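Long-range contact in endonuclease NucS (Pyrococcus abyssi, PDB 2VLD), which cleaves the single-stranded 3' and 5' ends of branched DNA structures, binds single-stranded DNA, and works as a homodimer that interacts with PCNA: residues R34-Y39 / E103-Y108. The protein carries 2 engineered substitutions. Residues are numbered along the deposited sequence; the frame is centred on the assembly and turned at random.
Sequences RCKVHY and EIIEPY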
loop_
_atom_site.group_PDB
_atom_site.type_symbol
_atom_site.label_atom_id
_atom_site.label_comp_id
_atom_site.label_asym_id
_atom_site.label_seq_id
_atom_site.Cartn_x
_atom_site.Cartn_y
_atom_site.Cartn_z
ATOM N N ARG A 34 -11.930 -10.412 -5.156
ATOM C CA ARG A 34 -11.369 -11.419 -6.047
ATOM C C ARG A 34 -11.478 -10.787 -7.417
ATOM O O ARG A 34 -12.497 -10.173 -7.755
ATOM C CB ARG A 34 -12.133 -12.734 -5.974
ATOM C CG ARG A 34 -11.487 -13.866 -6.781
ATOM C CD ARG A 34 -12.058 -15.253 -6.418
ATOM N NE ARG A 34 -11.265 -15.880 -5.358
ATOM C CZ ARG A 34 -10.384 -16.865 -5.549
ATOM N NH1 ARG A 34 -10.182 -17.370 -6.763
ATOM N NH2 ARG A 34 -9.708 -17.356 -4.517
ATOM N N CYS A 35 -10.409 -10.899 -8.190
ATOM C CA CYS A 35 -10.278 -10.126 -9.410
ATOM C C CYS A 35 -9.154 -10.713 -10.195
ATOM O O CYS A 35 -8.488 -11.640 -9.735
ATOM C CB CYS A 35 -9.917 -8.668 -9.070
ATOM S SG CYS A 35 -8.362 -8.465 -8.115
ATOM N N LYS A 36 -8.936 -10.169 -11.383
ATOM C CA LYS A 36 -7.665 -10.367 -12.054
ATOM C C LYS A 36 -7.126 -9.047 -12.578
ATOM O O LYS A 36 -7.841 -8.041 -12.606
ATOM C CB LYS A 36 -7.699 -11.488 -13.110
ATOM C CG LYS A 36 -8.993 -11.665 -13.867
ATOM C CD LYS A 36 -9.187 -13.127 -14.300
ATOM C CE LYS A 36 -8.671 -13.408 -15.720
ATOM N NZ LYS A 36 -9.023 -14.802 -16.153
ATOM N N VAL A 37 -5.844 -9.047 -12.926
ATOM C CA VAL A 37 -5.145 -7.815 -13.239
ATOM C C VAL A 37 -4.540 -7.949 -14.613
ATOM O O VAL A 37 -3.962 -8.988 -14.940
ATOM C CB VAL A 37 -4.016 -7.510 -12.208
ATOM C CG1 VAL A 37 -3.331 -6.185 -12.522
ATOM C CG2 VAL A 37 -4.567 -7.517 -10.793
ATOM N N HIS A 38 -4.685 -6.889 -15.396
ATOM C CA HIS A 38 -4.113 -6.796 -16.723
ATOM C C HIS A 38 -3.350 -5.484 -16.805
ATOM O O HIS A 38 -3.896 -4.424 -16.462
ATOM C CB HIS A 38 -5.212 -6.788 -17.781
ATOM C CG HIS A 38 -6.219 -7.884 -17.620
ATOM N ND1 HIS A 38 -6.073 -9.123 -18.208
ATOM C CD2 HIS A 38 -7.396 -7.919 -16.953
ATOM C CE1 HIS A 38 -7.113 -9.876 -17.905
ATOM N NE2 HIS A 38 -7.932 -9.169 -17.146
ATOM N N TYR A 39 -2.103 -5.563 -17.266
ATOM C CA TYR A 39 -1.248 -4.405 -17.385
ATOM C C TYR A 39 -0.717 -4.298 -18.792
ATOM O O TYR A 39 -0.327 -5.294 -19.397
ATOM C CB TYR A 39 -0.063 -4.511 -16.418
ATOM C CG TYR A 39 0.927 -3.380 -16.568
ATOM C CD1 TYR A 39 0.661 -2.137 -16.000
ATOM C CD2 TYR A 39 2.120 -3.548 -17.279
ATOM C CE1 TYR A 39 1.540 -1.072 -16.144
ATOM C CE2 TYR A 39 3.025 -2.490 -17.422
ATOM C CZ TYR A 39 2.722 -1.247 -16.848
ATOM O OH TYR A 39 3.584 -0.169 -16.966
ATOM N N GLU A 103 -10.031 -6.397 -13.423
ATOM C CA GLU A 103 -11.325 -6.955 -13.793
ATOM C C GLU A 103 -11.904 -7.641 -12.574
ATOM O O GLU A 103 -11.397 -8.657 -12.119
ATOM C CB GLU A 103 -11.269 -7.854 -15.044
ATOM C CG GLU A 103 -11.178 -9.350 -14.816
ATOM C CD GLU A 103 -11.318 -10.140 -16.105
ATOM O OE1 GLU A 103 -10.280 -10.551 -16.675
ATOM O OE2 GLU A 103 -12.465 -10.341 -16.562
ATOM N N ILE A 104 -12.941 -7.034 -12.024
ATOM C CA ILE A 104 -13.547 -7.515 -10.796
ATOM C C ILE A 104 -14.343 -8.775 -11.069
ATOM O O ILE A 104 -15.219 -8.792 -11.927
ATOM C CB ILE A 104 -14.462 -6.450 -10.168
ATOM C CG1 ILE A 104 -13.679 -5.143 -9.978
ATOM C CG2 ILE A 104 -15.081 -6.981 -8.874
ATOM C CD1 ILE A 104 -14.362 -4.132 -9.104
ATOM N N ILE A 105 -14.013 -9.831 -10.343
ATOM C CA ILE A 105 -14.724 -11.089 -10.441
ATOM C C ILE A 105 -15.817 -11.136 -9.379
ATOM O O ILE A 105 -16.950 -11.548 -9.637
ATOM C CB ILE A 105 -13.746 -12.259 -10.258
ATOM C CG1 ILE A 105 -12.974 -12.466 -11.560
ATOM C CG2 ILE A 105 -14.476 -13.541 -9.810
ATOM C CD1 ILE A 105 -11.872 -13.473 -11.471
ATOM N N GLU A 106 -15.458 -10.675 -8.190
ATOM C CA GLU A 106 -16.253 -10.863 -7.004
ATOM C C GLU A 106 -15.826 -9.769 -6.025
ATOM O O GLU A 106 -14.764 -9.869 -5.405
ATOM C CB GLU A 106 -15.979 -12.269 -6.456
ATOM C CG GLU A 106 -16.392 -12.523 -5.016
ATOM C CD GLU A 106 -17.856 -12.880 -4.850
ATOM O OE1 GLU A 106 -18.547 -13.102 -5.869
ATOM O OE2 GLU A 106 -18.314 -12.943 -3.688
ATOM N N PRO A 107 -16.629 -8.692 -5.920
ATOM C CA PRO A 107 -16.260 -7.612 -5.008
ATOM C C PRO A 107 -16.750 -7.890 -3.590
ATOM O O PRO A 107 -17.946 -7.773 -3.317
ATOM C CB PRO A 107 -16.961 -6.388 -5.610
ATOM C CG PRO A 107 -18.102 -6.939 -6.434
ATOM C CD PRO A 107 -17.894 -8.417 -6.631
ATOM N N TYR A 108 -15.836 -8.268 -2.699
ATOM C CA TYR A 108 -16.213 -8.602 -1.328
ATOM C C TYR A 108 -16.656 -7.377 -0.548
ATOM O O TYR A 108 -17.518 -7.467 0.317
ATOM C CB TYR A 108 -15.069 -9.275 -0.587
ATOM C CG TYR A 108 -14.559 -10.543 -1.228
ATOM C CD1 TYR A 108 -13.253 -10.614 -1.712
ATOM C CD2 TYR A 108 -15.367 -11.678 -1.337
ATOM C CE1 TYR A 108 -12.763 -11.778 -2.282
ATOM C CE2 TYR A 108 -14.883 -12.847 -1.912
ATOM C CZ TYR A 108 -13.582 -12.884 -2.386
ATOM O OH TYR A 108 -13.078 -14.023 -2.959
#
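Glu103 and Lys36 face each other as a hydrogen-bonded antiparallel pair, their side chains running side by side on the sheet face they share with Arg34 and Glu106. Along Glu103, CB comes within 4.2 Å of His38 NE2 and CG packs on CG of Lys36. CD, anti to CA (chi2 172°), lies 3.6 Å from Lys36 CG and leads to OE1. That oxygen accepts a hydrogen bond from His38 NE2 (2.8 Å), which arrives on the anti side of the carboxylate, 34° out of its plane, with OE1 close to the imidazole plane; His183 of the second subunit stacks on this ring. CG and CE of Lys36 lie along one side of OE1, while NZ of Lys36 stays 4.5 Å from it, too far for a salt bridge but near enough that its charge would probably favour the charged carboxylate. Glutamate suits this position because its CG lies against the lysine chain while its acid reaches the histidine; an alanine here would probably leave His38 NE2 without this acceptor and Lys36 without its nearby counter-charge. Lysine in turn offers aliphatic carbon, its CD lying 3.9 Å from Ile105 CD1.

Farther along, Ile105 and Glu106 both oppose Arg34, a classic beta bulge in which Arg34 O accepts from Ile105 N and Glu106 N (3.0 Å each) on one face of its carbonyl plane. Arg34 CB lies 3.4 Å from Tyr108 OH, which hydrogen-bonds to Asp51; arginine is long enough to pass this hydroxyl and form a salt bridge through NH2 with Glu116 of the second subunit.

The bulge lies at the corner between strands 98-104 and 106-113, both of which pair with the long strand 28-40 of the PH-like N-terminal domain, itself also paired with strands 44-48 and 50-56.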